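PDB 5KO4: bromo domain-containing protein from Trypanosoma brucei brucei, which is of unknown function but carries a bromodomain, the module that in many relatives recognises acetylated lysine, and so probably reads acetyl-lysine marks. Local coordinates for residues Met45-Ile50 with Asn67-Val72; Arg38-His43 with Tyr77-Glu82. All blocks are in the same frame, centred on the assembly; numbering follows the deposited sequence. Where two conformers were deposited one is given.

Overall arrangement
From the N terminus the chain runs up helix 8-21 and into a long connection that holds the short helix 37-40, the ZA loop of the bromodomain fold. Contact 2 ties the end of that helix (38-43) to the C-terminal end of helix 62-80 (77-82), closing the wider loop. Contact 1 lies within it: 45-50, entering helix 47-55, packs on 67-72 of helix 62-80. The contacts are therefore nested, not crossed, and share helix 62-80; their centres are about 14 Å apart. Contact 1 belongs to the buried four-helix bundle, contact 2 to its loop-bearing end, and Leu71 CD2 meets His43 O where they adjoin. Helix 85-104 completes the bundle.

Contact 1 of 2, residues Met45-Ile50 with Asn67-Val72; sequences MWWDLI and NDMRLV
With CG1 anti to the backbone N (chi1 175°), Val72 spreads its two methyls toward Met45 and Trp47, while Met45 sets its own CG anti to N (chi1 -169°) and brings it onto the valine. Met45 CG lies 3.6 Å from Val72 CG2, and the two side chains cross at about a right angle. Val72 CG1 sits over one face of the Trp47 indole, 3.8 Å from the centroid of the six-membered ring, a CH-pi contact displaced toward the rim near CH2. A compact beta-branched residue suits this place: CG1 covers the ring, while CG2 sits between Met45 CG, Trp47 CZ3 and Ile50 CD1. Met45 CB also touches Leu71 CD2 at 3.7 Å.

Here helix 47-55 packs on helix 62-80 in the left-handed four-helix bundle of the bromodomain; Val18 of helix 8-21 and Ile93 of helix 85-104 also touch Trp47. The indole is buried, and its NE1 is satisfied by a hydrogen bond to Asp22.

Ile50 CD1 reaches Met69 SD at 3.7 Å. Met69 SD also lies 3.9 Å from Trp47 CZ3, in a Met-aromatic contact oblique to the ring. Methionine fits because its unbranched chain, bent at chi2 (-73°), sets a polarisable sulfur against both partners. Ile50 also slides past Asp68 in the opposite direction, its CD1 3.9 Å from Asp68 CB and against the Asp68 carbonyl oxygen. The carboxylate oxygen OD2 of Asp68 is held by a salt bridge to Arg53 and a hydrogen bond with Tyr59, which probably favour the charged form in this buried setting.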
# COMPACT_ATOMS: atom_id res chain seq x y z
N MET A 45 -13.61 1.86 -0.94
CA MET A 45 -14.10 1.30 -2.19
C MET A 45 -12.96 0.62 -2.88
O MET A 45 -11.81 1.06 -2.75
CB MET A 45 -14.69 2.42 -3.06
CG MET A 45 -15.47 1.93 -4.29
SD MET A 45 -16.78 0.73 -3.96
CE MET A 45 -17.71 1.59 -2.69
N TRP A 46 -13.23 -0.46 -3.58
CA TRP A 46 -12.19 -1.23 -4.23
C TRP A 46 -12.77 -1.98 -5.43
O TRP A 46 -13.97 -2.14 -5.53
CB TRP A 46 -11.52 -2.17 -3.22
CG TRP A 46 -12.45 -3.12 -2.53
CD1 TRP A 46 -12.64 -4.43 -2.84
CD2 TRP A 46 -13.20 -2.89 -1.32
NE1 TRP A 46 -13.50 -5.02 -1.96
CE2 TRP A 46 -13.84 -4.11 -0.99
CE3 TRP A 46 -13.37 -1.80 -0.47
CZ2 TRP A 46 -14.67 -4.24 0.11
CZ3 TRP A 46 -14.21 -1.93 0.62
CH2 TRP A 46 -14.87 -3.13 0.88
N TRP A 47 -11.92 -2.38 -6.40
CA TRP A 47 -12.46 -2.93 -7.64
C TRP A 47 -13.32 -4.17 -7.43
O TRP A 47 -14.33 -4.31 -8.12
CB TRP A 47 -11.37 -3.30 -8.66
CG TRP A 47 -10.28 -2.27 -8.88
CD1 TRP A 47 -8.94 -2.51 -8.92
CD2 TRP A 47 -10.45 -0.88 -9.21
NE1 TRP A 47 -8.26 -1.36 -9.21
CE2 TRP A 47 -9.16 -0.34 -9.39
CE3 TRP A 47 -11.56 -0.05 -9.40
CZ2 TRP A 47 -8.95 1.03 -9.63
CZ3 TRP A 47 -11.36 1.29 -9.68
CH2 TRP A 47 -10.07 1.83 -9.74
N ASP A 48 -12.92 -5.09 -6.55
CA ASP A 48 -13.71 -6.32 -6.38
C ASP A 48 -15.12 -6.01 -5.86
O ASP A 48 -16.06 -6.76 -6.17
CB ASP A 48 -13.01 -7.32 -5.46
CG ASP A 48 -11.74 -7.93 -6.03
OD1 ASP A 48 -11.50 -7.75 -7.25
OD2 ASP A 48 -10.99 -8.58 -5.26
N LEU A 49 -15.27 -4.95 -5.07
CA LEU A 49 -16.60 -4.55 -4.59
C LEU A 49 -17.44 -4.01 -5.75
O LEU A 49 -18.61 -4.36 -5.88
CB LEU A 49 -16.48 -3.52 -3.47
CG LEU A 49 -17.80 -3.05 -2.84
CD1 LEU A 49 -18.67 -4.25 -2.39
CD2 LEU A 49 -17.54 -2.14 -1.67
N ILE A 50 -16.83 -3.21 -6.63
CA ILE A 50 -17.54 -2.70 -7.80
C ILE A 50 -17.94 -3.87 -8.71
O ILE A 50 -19.04 -3.86 -9.25
CB ILE A 50 -16.68 -1.65 -8.53
CG1 ILE A 50 -16.44 -0.44 -7.60
CG2 ILE A 50 -17.35 -1.21 -9.85
CD1 ILE A 50 -15.52 0.61 -8.15
N ASN A 67 -19.59 7.01 -10.06
CA ASN A 67 -19.33 7.49 -8.72
C ASN A 67 -18.42 6.55 -7.95
O ASN A 67 -17.49 6.99 -7.30
CB ASN A 67 -20.62 7.66 -7.96
CG ASN A 67 -21.41 8.85 -8.40
OD1 ASN A 67 -20.94 9.71 -9.15
ND2 ASN A 67 -22.67 8.82 -8.13
N ASP A 68 -18.71 5.23 -7.98
CA ASP A 68 -17.89 4.29 -7.22
C ASP A 68 -16.47 4.17 -7.81
O ASP A 68 -15.50 4.07 -7.04
CB ASP A 68 -18.54 2.91 -7.17
CG ASP A 68 -19.70 2.81 -6.22
OD1 ASP A 68 -19.95 3.80 -5.48
OD2 ASP A 68 -20.38 1.76 -6.23
N MET A 69 -16.34 4.21 -9.14
CA MET A 69 -15.03 4.17 -9.76
C MET A 69 -14.20 5.38 -9.38
O MET A 69 -13.02 5.23 -9.02
CB MET A 69 -15.18 4.11 -11.28
CG MET A 69 -15.84 2.82 -11.79
SD MET A 69 -14.74 1.39 -11.69
CE MET A 69 -13.66 1.72 -13.06
N ARG A 70 -14.81 6.56 -9.40
CA ARG A 70 -14.12 7.80 -9.03
C ARG A 70 -13.74 7.77 -7.56
O ARG A 70 -12.71 8.32 -7.16
CB ARG A 70 -15.00 9.02 -9.34
CG ARG A 70 -15.10 9.33 -10.82
CD ARG A 70 -16.09 10.42 -11.12
NE ARG A 70 -16.09 10.75 -12.55
CZ ARG A 70 -16.99 11.52 -13.15
NH1 ARG A 70 -17.99 12.06 -12.45
NH2 ARG A 70 -16.91 11.75 -14.45
N LEU A 71 -14.56 7.14 -6.73
CA LEU A 71 -14.29 7.06 -5.29
C LEU A 71 -13.01 6.26 -4.98
O LEU A 71 -12.25 6.62 -4.07
CB LEU A 71 -15.50 6.41 -4.62
CG LEU A 71 -15.45 6.20 -3.14
CD1 LEU A 71 -15.22 7.52 -2.39
CD2 LEU A 71 -16.72 5.52 -2.67
N VAL A 72 -12.73 5.21 -5.75
CA VAL A 72 -11.51 4.42 -5.50
C VAL A 72 -10.29 5.32 -5.63
O VAL A 72 -9.39 5.31 -4.78
CB VAL A 72 -11.40 3.23 -6.47
CG1 VAL A 72 -10.08 2.49 -6.27
CG2 VAL A 72 -12.57 2.28 -6.31

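Contact 2 of 2, residues Arg38-His43 with Tyr77-Glu82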
# COMPACT_ATOMS: atom_id res chain seq x y z
N ARG A 38 -9.83 3.64 8.24
CA ARG A 38 -11.23 3.99 8.55
C ARG A 38 -11.34 5.37 9.21
O ARG A 38 -12.41 5.99 9.13
CB ARG A 38 -11.88 2.93 9.45
CG ARG A 38 -11.91 1.53 8.84
CD ARG A 38 -12.61 0.55 9.76
NE ARG A 38 -12.29 -0.84 9.45
CZ ARG A 38 -11.19 -1.48 9.86
NH1 ARG A 38 -10.28 -0.85 10.59
NH2 ARG A 38 -10.99 -2.75 9.52
N MET A 39 -10.26 5.87 9.83
CA MET A 39 -10.22 7.21 10.43
C MET A 39 -10.12 8.30 9.35
O MET A 39 -10.62 9.41 9.53
CB MET A 39 -9.01 7.32 11.39
CG MET A 39 -8.95 8.62 12.15
SD MET A 39 -7.56 8.64 13.31
CE MET A 39 -6.28 9.36 12.26
N ILE A 40 -9.43 8.00 8.25
CA ILE A 40 -9.15 8.97 7.20
C ILE A 40 -10.19 8.89 6.08
O ILE A 40 -10.58 9.93 5.54
CB ILE A 40 -7.71 8.71 6.65
CG1 ILE A 40 -6.65 8.95 7.77
CG2 ILE A 40 -7.40 9.58 5.42
CD1 ILE A 40 -6.44 10.42 8.19
N ILE A 41 -10.60 7.68 5.70
CA ILE A 41 -11.47 7.46 4.53
C ILE A 41 -12.86 7.04 5.00
O ILE A 41 -13.03 5.96 5.55
CB ILE A 41 -10.83 6.39 3.63
CG1 ILE A 41 -9.44 6.88 3.12
CG2 ILE A 41 -11.74 6.03 2.45
CD1 ILE A 41 -9.46 8.17 2.32
N SER A 42 -13.86 7.90 4.77
CA SER A 42 -15.21 7.63 5.24
C SER A 42 -15.89 6.52 4.45
O SER A 42 -16.67 5.77 5.03
CB SER A 42 -16.06 8.89 5.15
OG SER A 42 -15.51 9.92 5.96
N HIS A 43 -15.59 6.40 3.15
CA HIS A 43 -16.28 5.45 2.30
C HIS A 43 -15.28 4.59 1.48
O HIS A 43 -15.07 4.83 0.29
CB HIS A 43 -17.21 6.24 1.38
CG HIS A 43 -18.27 5.43 0.72
ND1 HIS A 43 -19.17 6.01 -0.14
CD2 HIS A 43 -18.52 4.10 0.79
CE1 HIS A 43 -19.96 5.03 -0.54
NE2 HIS A 43 -19.59 3.86 -0.03
N TYR A 77 -6.04 9.35 -3.32
CA TYR A 77 -5.44 10.67 -3.18
C TYR A 77 -5.57 11.15 -1.76
O TYR A 77 -4.62 11.74 -1.23
CB TYR A 77 -6.07 11.69 -4.13
CG TYR A 77 -6.15 11.26 -5.59
CD1 TYR A 77 -5.23 10.37 -6.13
CD2 TYR A 77 -7.22 11.66 -6.39
CE1 TYR A 77 -5.36 9.91 -7.45
CE2 TYR A 77 -7.35 11.20 -7.70
CZ TYR A 77 -6.44 10.29 -8.21
OH TYR A 77 -6.57 9.81 -9.49
N ASP A 78 -6.69 10.90 -1.11
CA ASP A 78 -6.90 11.40 0.24
C ASP A 78 -6.04 10.65 1.26
O ASP A 78 -5.54 11.28 2.18
CB ASP A 78 -8.38 11.28 0.61
CG ASP A 78 -9.29 12.18 -0.23
OD1 ASP A 78 -8.75 12.96 -1.05
OD2 ASP A 78 -10.52 12.05 -0.12
N TYR A 79 -5.84 9.35 1.10
CA TYR A 79 -5.07 8.57 2.06
C TYR A 79 -3.56 8.75 1.85
O TYR A 79 -2.82 8.97 2.81
CB TYR A 79 -5.46 7.09 1.92
CG TYR A 79 -4.77 6.19 2.93
CD1 TYR A 79 -5.23 6.11 4.24
CD2 TYR A 79 -3.71 5.37 2.55
CE1 TYR A 79 -4.63 5.25 5.15
CE2 TYR A 79 -3.07 4.56 3.47
CZ TYR A 79 -3.55 4.47 4.77
OH TYR A 79 -2.91 3.63 5.64
N ASN A 80 -3.10 8.64 0.60
CA ASN A 80 -1.67 8.70 0.30
C ASN A 80 -1.16 10.11 -0.04
O ASN A 80 0.05 10.30 -0.16
CB ASN A 80 -1.39 7.80 -0.89
CG ASN A 80 -1.75 6.37 -0.60
OD1 ASN A 80 -1.11 5.71 0.21
ND2 ASN A 80 -2.83 5.86 -1.21
N ARG A 81 -2.09 11.06 -0.19
CA ARG A 81 -1.87 12.43 -0.67
C ARG A 81 -1.84 12.41 -2.19
O ARG A 81 -1.53 11.38 -2.81
CB ARG A 81 -0.62 13.11 -0.10
CG ARG A 81 -0.55 13.12 1.43
CD ARG A 81 -1.71 13.83 2.12
NE ARG A 81 -1.65 15.28 1.89
CZ ARG A 81 -2.19 16.21 2.66
NH1 ARG A 81 -2.85 15.86 3.76
NH2 ARG A 81 -2.05 17.49 2.36
N GLU A 82 -2.19 13.54 -2.79
CA GLU A 82 -2.36 13.66 -4.23
C GLU A 82 -1.09 13.42 -4.97
O GLU A 82 -1.10 12.69 -5.97
CB GLU A 82 -2.87 15.06 -4.58
CG GLU A 82 -4.23 15.40 -3.98
CD GLU A 82 -5.44 15.23 -4.88
OE1 GLU A 82 -5.27 15.11 -6.12
OE2 GLU A 82 -6.57 15.25 -4.33
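The hydroxyl of Tyr79, whose ring packs beside Ile40 and Ile41, is hydrogen-bonded to the carbonyl oxygen of Pro35 in the ZA loop. That bond anchors the far end of the phenol, while the near end takes up apolar contacts. Ile41 CD1 lies 3.7 Å from Asp78 CB and 4.2 Å from Tyr79 CB, settling against the aliphatic base of both residues. Ile41 and Tyr79 cross at about a right angle. One residue earlier, Ile40 CG2 approaches Tyr79 CD1 at 4.3 Å, oblique to the ring. Isoleucine suits both positions: an apolar branch, CG2 of Ile40, and a longer arm, CD1 of Ile41, each reach the helix.

Asn80 ND2 lies in the plane of the Tyr79 ring at its edge. Asn80 holds the place where many bromodomains carry the asparagine that binds acetyl-lysine, so the contact probably joins the ZA loop to the rim of that pocket. Pro85 of the second subunit also packs on Tyr79.

Asp78 turns its CB to Ile41, while its OD1 is hydrogen-bonded to Gln74. Between the segments the contacts are dispersive and undirected; directional bonds come from pairings with residues beside them, Tyr79 OH with Pro35 O and His43 O with Asn75 ND2.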